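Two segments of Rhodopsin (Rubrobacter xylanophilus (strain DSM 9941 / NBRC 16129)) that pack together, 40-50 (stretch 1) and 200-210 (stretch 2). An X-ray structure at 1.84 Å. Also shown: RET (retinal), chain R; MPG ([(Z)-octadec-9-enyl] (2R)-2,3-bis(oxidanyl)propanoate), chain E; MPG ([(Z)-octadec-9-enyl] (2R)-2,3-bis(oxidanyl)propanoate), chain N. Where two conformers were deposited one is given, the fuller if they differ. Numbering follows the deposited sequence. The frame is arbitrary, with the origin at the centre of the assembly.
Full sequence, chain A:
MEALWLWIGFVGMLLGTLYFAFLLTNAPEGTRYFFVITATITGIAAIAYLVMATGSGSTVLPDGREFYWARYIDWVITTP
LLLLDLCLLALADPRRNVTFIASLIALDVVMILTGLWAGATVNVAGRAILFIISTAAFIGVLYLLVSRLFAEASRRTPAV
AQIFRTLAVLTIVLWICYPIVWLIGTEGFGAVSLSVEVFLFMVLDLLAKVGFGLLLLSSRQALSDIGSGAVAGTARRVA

Stretch 1 40-50: TITGIAAIAYL
Stretch 2, residues 200-210: LFMVLDLLAKV

Both stretches are helical throughout, and both helices run on past each end. They are nearly antiparallel, at 157°, with axes 9.8 Å apart at closest approach. In register, Thr42 CA lies 6.2 Å from Lys209 CA, Ala45 CA 8.3 Å from Asp205 CA, and Tyr49 CA 9.1 Å from Met202 CA. The backbones therefore draw apart toward Tyr49, where a large side chain fills the space.

Stretch 1 has regular helical torsions. Stretch 2 widens into a pi-type turn at 206-210. Lys209 has phi/psi of -119/-57 there, and the bonds Lys209 N to Asp205 O (3.0 Å) and Val210 N to Leu206 O (2.8 Å) are weak.

Lys209 points toward stretch 1. Its chi angles are m, t, t, p (-66°, -176°, 173°, 81°). The extended middle carries the chain along the helix interface, and the chi4 turn ends at NZ, bonded covalently to retinal C15 at 1.4 Å. The aliphatic part packs on stretch 1: Ile41 CG2 is 3.6 Å from Lys209 CG, and Ala45 CB is 3.7 Å from Lys209 CD. Ile41 is m, t. Lys209 NZ also forms a long salt bridge with Asp205 OD1, 3.8 Å, within stretch 2.

Tyr49 has chi1 of -92°, between wells, which sends the ring and its hydroxyl across to stretch 2. Chi2 of 98° sets the ring plane, and Tyr49 OH donates a hydrogen bond to Asp205 OD2 at 2.6 Å. The carboxylate oxygen lies at the ring edge, near its plane. Asp205 is m, chi2 -12°. Tyr49 OH also sits 3.2 Å from Met202 CA. Met202 is t, m, m, and its side-chain end leads away.

Thr42 is p. Its CG2 meets Val210 CG2 at 3.8 Å, with Val210 in t.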

# COMPACT_ATOMS: atom_id res chain seq x y z
N THR A 40 -6.13 10.24 -0.58
CA THR A 40 -6.83 9.29 -1.44
C THR A 40 -6.46 7.86 -1.09
O THR A 40 -7.31 6.96 -1.16
CB THR A 40 -6.52 9.58 -2.91
OG1 THR A 40 -7.12 10.82 -3.29
CG2 THR A 40 -7.06 8.48 -3.81
N ILE A 41 -5.20 7.63 -0.71
CA ILE A 41 -4.78 6.30 -0.28
C ILE A 41 -5.62 5.83 0.90
O ILE A 41 -6.20 4.74 0.87
CB ILE A 41 -3.28 6.31 0.06
CG1 ILE A 41 -2.44 6.43 -1.22
CG2 ILE A 41 -2.89 5.05 0.86
CD1 ILE A 41 -0.98 6.76 -0.99
N THR A 42 -5.73 6.66 1.93
CA THR A 42 -6.50 6.25 3.10
C THR A 42 -7.99 6.25 2.82
O THR A 42 -8.72 5.40 3.36
CB THR A 42 -6.17 7.14 4.30
OG1 THR A 42 -6.30 8.53 3.93
CG2 THR A 42 -4.75 6.87 4.81
N GLY A 43 -8.46 7.17 1.97
CA GLY A 43 -9.88 7.23 1.66
C GLY A 43 -10.37 5.99 0.93
O GLY A 43 -11.42 5.44 1.26
N ILE A 44 -9.60 5.54 -0.07
CA ILE A 44 -9.95 4.31 -0.77
C ILE A 44 -9.93 3.13 0.20
O ILE A 44 -10.82 2.28 0.19
CB ILE A 44 -8.99 4.08 -1.96
CG1 ILE A 44 -9.30 5.05 -3.10
CG2 ILE A 44 -9.07 2.62 -2.45
CD1 ILE A 44 -10.63 4.77 -3.79
N ALA A 45 -8.91 3.08 1.07
CA ALA A 45 -8.87 2.02 2.08
C ALA A 45 -10.07 2.11 3.02
O ALA A 45 -10.63 1.08 3.40
CB ALA A 45 -7.55 2.10 2.85
N ALA A 46 -10.47 3.32 3.40
CA ALA A 46 -11.65 3.46 4.25
C ALA A 46 -12.88 2.86 3.58
O ALA A 46 -13.65 2.14 4.22
CB ALA A 46 -11.90 4.94 4.59
N ILE A 47 -13.05 3.11 2.28
CA ILE A 47 -14.19 2.57 1.55
C ILE A 47 -14.14 1.04 1.51
O ILE A 47 -15.15 0.37 1.76
CB ILE A 47 -14.25 3.16 0.13
CG1 ILE A 47 -14.55 4.66 0.18
CG2 ILE A 47 -15.30 2.44 -0.72
CD1 ILE A 47 -14.40 5.37 -1.16
N ALA A 48 -12.98 0.48 1.21
CA ALA A 48 -12.87 -0.98 1.18
C ALA A 48 -13.20 -1.58 2.53
O ALA A 48 -13.94 -2.57 2.62
CB ALA A 48 -11.46 -1.40 0.75
N TYR A 49 -12.66 -1.00 3.61
CA TYR A 49 -12.93 -1.53 4.94
C TYR A 49 -14.40 -1.40 5.31
O TYR A 49 -14.96 -2.28 5.97
CB TYR A 49 -12.04 -0.85 5.97
CG TYR A 49 -10.76 -1.62 6.19
CD1 TYR A 49 -9.58 -1.26 5.54
CD2 TYR A 49 -10.74 -2.74 7.01
CE1 TYR A 49 -8.40 -1.99 5.73
CE2 TYR A 49 -9.57 -3.47 7.20
CZ TYR A 49 -8.41 -3.09 6.56
OH TYR A 49 -7.26 -3.83 6.75
N LEU A 50 -15.06 -0.31 4.89
CA LEU A 50 -16.49 -0.19 5.16
C LEU A 50 -17.27 -1.26 4.42
O LEU A 50 -18.19 -1.88 4.98
CB LEU A 50 -16.99 1.20 4.76
CG LEU A 50 -18.43 1.57 5.11
CD1 LEU A 50 -18.74 1.27 6.57
CD2 LEU A 50 -18.68 3.05 4.80
N LEU A 200 -4.19 -9.01 11.24
CA LEU A 200 -2.83 -8.72 10.80
C LEU A 200 -2.83 -7.74 9.63
O LEU A 200 -2.07 -6.77 9.63
CB LEU A 200 -2.11 -10.02 10.43
CG LEU A 200 -1.82 -10.87 11.67
CD1 LEU A 200 -1.28 -12.24 11.28
CD2 LEU A 200 -0.84 -10.14 12.60
N PHE A 201 -3.66 -8.00 8.61
CA PHE A 201 -3.74 -7.06 7.49
C PHE A 201 -4.20 -5.69 7.95
O PHE A 201 -3.77 -4.67 7.40
CB PHE A 201 -4.68 -7.58 6.40
CG PHE A 201 -4.10 -8.64 5.50
CD1 PHE A 201 -2.81 -8.51 4.97
CD2 PHE A 201 -4.85 -9.75 5.16
CE1 PHE A 201 -2.29 -9.49 4.13
CE2 PHE A 201 -4.33 -10.74 4.32
CZ PHE A 201 -3.05 -10.61 3.81
N MET A 202 -5.08 -5.64 8.96
CA MET A 202 -5.54 -4.34 9.45
C MET A 202 -4.40 -3.55 10.07
O MET A 202 -4.26 -2.35 9.82
CB MET A 202 -6.69 -4.53 10.46
CG MET A 202 -7.18 -3.22 11.09
SD MET A 202 -6.27 -2.79 12.59
CE MET A 202 -6.77 -4.11 13.69
N VAL A 203 -3.56 -4.21 10.89
CA VAL A 203 -2.43 -3.51 11.49
C VAL A 203 -1.47 -3.04 10.41
O VAL A 203 -1.04 -1.88 10.39
CB VAL A 203 -1.72 -4.40 12.53
CG1 VAL A 203 -0.48 -3.69 13.06
CG2 VAL A 203 -2.66 -4.75 13.67
N LEU A 204 -1.12 -3.95 9.48
CA LEU A 204 -0.26 -3.58 8.37
C LEU A 204 -0.84 -2.42 7.57
O LEU A 204 -0.14 -1.45 7.26
CB LEU A 204 -0.03 -4.79 7.46
CG LEU A 204 0.79 -5.91 8.10
CD1 LEU A 204 0.81 -7.16 7.19
CD2 LEU A 204 2.21 -5.41 8.34
N ASP A 205 -2.12 -2.52 7.20
CA ASP A 205 -2.73 -1.46 6.40
C ASP A 205 -2.65 -0.10 7.10
O ASP A 205 -2.32 0.91 6.47
CB ASP A 205 -4.20 -1.77 6.12
CG ASP A 205 -4.38 -2.84 5.06
OD1 ASP A 205 -3.39 -3.20 4.37
OD2 ASP A 205 -5.53 -3.31 4.92
N LEU A 206 -2.95 -0.06 8.40
CA LEU A 206 -2.94 1.22 9.09
C LEU A 206 -1.53 1.80 9.16
O LEU A 206 -1.34 3.01 8.97
CB LEU A 206 -3.54 1.06 10.49
CG LEU A 206 -5.05 0.88 10.49
CD1 LEU A 206 -5.53 0.44 11.85
CD2 LEU A 206 -5.74 2.19 10.09
N LEU A 207 -0.53 0.95 9.41
CA LEU A 207 0.85 1.43 9.43
C LEU A 207 1.31 1.85 8.04
O LEU A 207 1.90 2.92 7.87
CB LEU A 207 1.76 0.34 9.99
CG LEU A 207 1.50 -0.06 11.45
CD1 LEU A 207 2.44 -1.21 11.84
CD2 LEU A 207 1.68 1.15 12.40
N ALA A 208 1.04 1.01 7.04
CA ALA A 208 1.53 1.26 5.68
C ALA A 208 0.83 2.42 4.99
O ALA A 208 1.34 2.91 3.97
CB ALA A 208 1.38 -0.02 4.84
N LYS A 209 -0.31 2.89 5.53
CA LYS A 209 -1.07 3.98 4.92
C LYS A 209 -1.19 5.17 5.86
O LYS A 209 -0.79 6.28 5.48
CB LYS A 209 -2.47 3.50 4.49
CG LYS A 209 -2.46 2.47 3.34
CD LYS A 209 -3.86 2.08 2.87
CE LYS A 209 -3.79 1.19 1.62
NZ LYS A 209 -3.51 -0.23 1.95
N VAL A 210 -1.74 4.99 7.06
CA VAL A 210 -1.85 6.12 7.98
C VAL A 210 -0.51 6.44 8.60
O VAL A 210 -0.14 7.61 8.72
CB VAL A 210 -2.92 5.83 9.05
CG1 VAL A 210 -2.95 6.98 10.08
CG2 VAL A 210 -4.28 5.67 8.41
C1 RET R . 0.08 -10.79 -1.91
C2 RET R . -0.05 -12.29 -2.16
C3 RET R . 0.83 -12.84 -3.27
C4 RET R . 2.29 -12.50 -3.03
C5 RET R . 2.52 -11.09 -2.53
C6 RET R . 1.53 -10.29 -2.11
C7 RET R . 1.84 -8.94 -1.64
C8 RET R . 1.02 -7.91 -1.29
C9 RET R . 1.37 -6.59 -0.82
C10 RET R . 0.38 -5.80 -0.35
C11 RET R . 0.50 -4.46 0.16
C12 RET R . -0.58 -3.80 0.55
C13 RET R . -0.64 -2.45 1.07
C14 RET R . -1.85 -1.89 1.30
C15 RET R . -2.13 -0.57 1.78
C16 RET R . -0.88 -10.07 -2.87
C17 RET R . -0.41 -10.58 -0.46
C18 RET R . 3.94 -10.64 -2.73
C19 RET R . 2.81 -6.17 -0.84
C20 RET R . 0.66 -1.72 1.28
C2 MPG E . -28.27 2.73 0.50
C3 MPG E . -27.96 3.44 1.79
C4 MPG E . -26.49 3.59 2.04
C5 MPG E . -26.13 4.09 3.42
C6 MPG E . -24.66 4.28 3.62
C7 MPG E . -24.27 4.85 4.98
C8 MPG E . -22.85 5.32 5.02
C9 MPG E . -22.58 6.36 3.98
C10 MPG E . -21.42 6.88 3.66
C11 MPG E . -20.07 6.48 4.18
C12 MPG E . -19.03 7.50 3.85
C13 MPG E . -17.62 7.17 4.30
C14 MPG E . -16.90 6.14 3.46
C15 MPG E . -15.46 6.49 3.16
C16 MPG E . -15.30 7.66 2.22
C17 MPG E . -13.92 8.26 2.13
C18 MPG E . -13.50 8.97 3.40
O1 MPG E . -29.61 1.44 1.96
C1 MPG E . -29.52 1.92 0.59
CXD MPG E . -30.82 0.43 3.71
O2 MPG E . -29.66 0.12 4.48
C21 MPG E . -31.99 -0.47 4.06
O3 MPG E . -31.53 -1.80 4.31
O4 MPG E . -30.95 -0.29 1.42
CX3 MPG E . -30.48 0.48 2.22
C13 MPG N . -14.01 -2.58 -3.40
C14 MPG N . -14.18 -1.30 -2.63
C15 MPG N . -12.90 -0.52 -2.44
C16 MPG N . -12.45 0.26 -3.65
C17 MPG N . -13.29 1.47 -3.97
C18 MPG N . -12.84 2.21 -5.20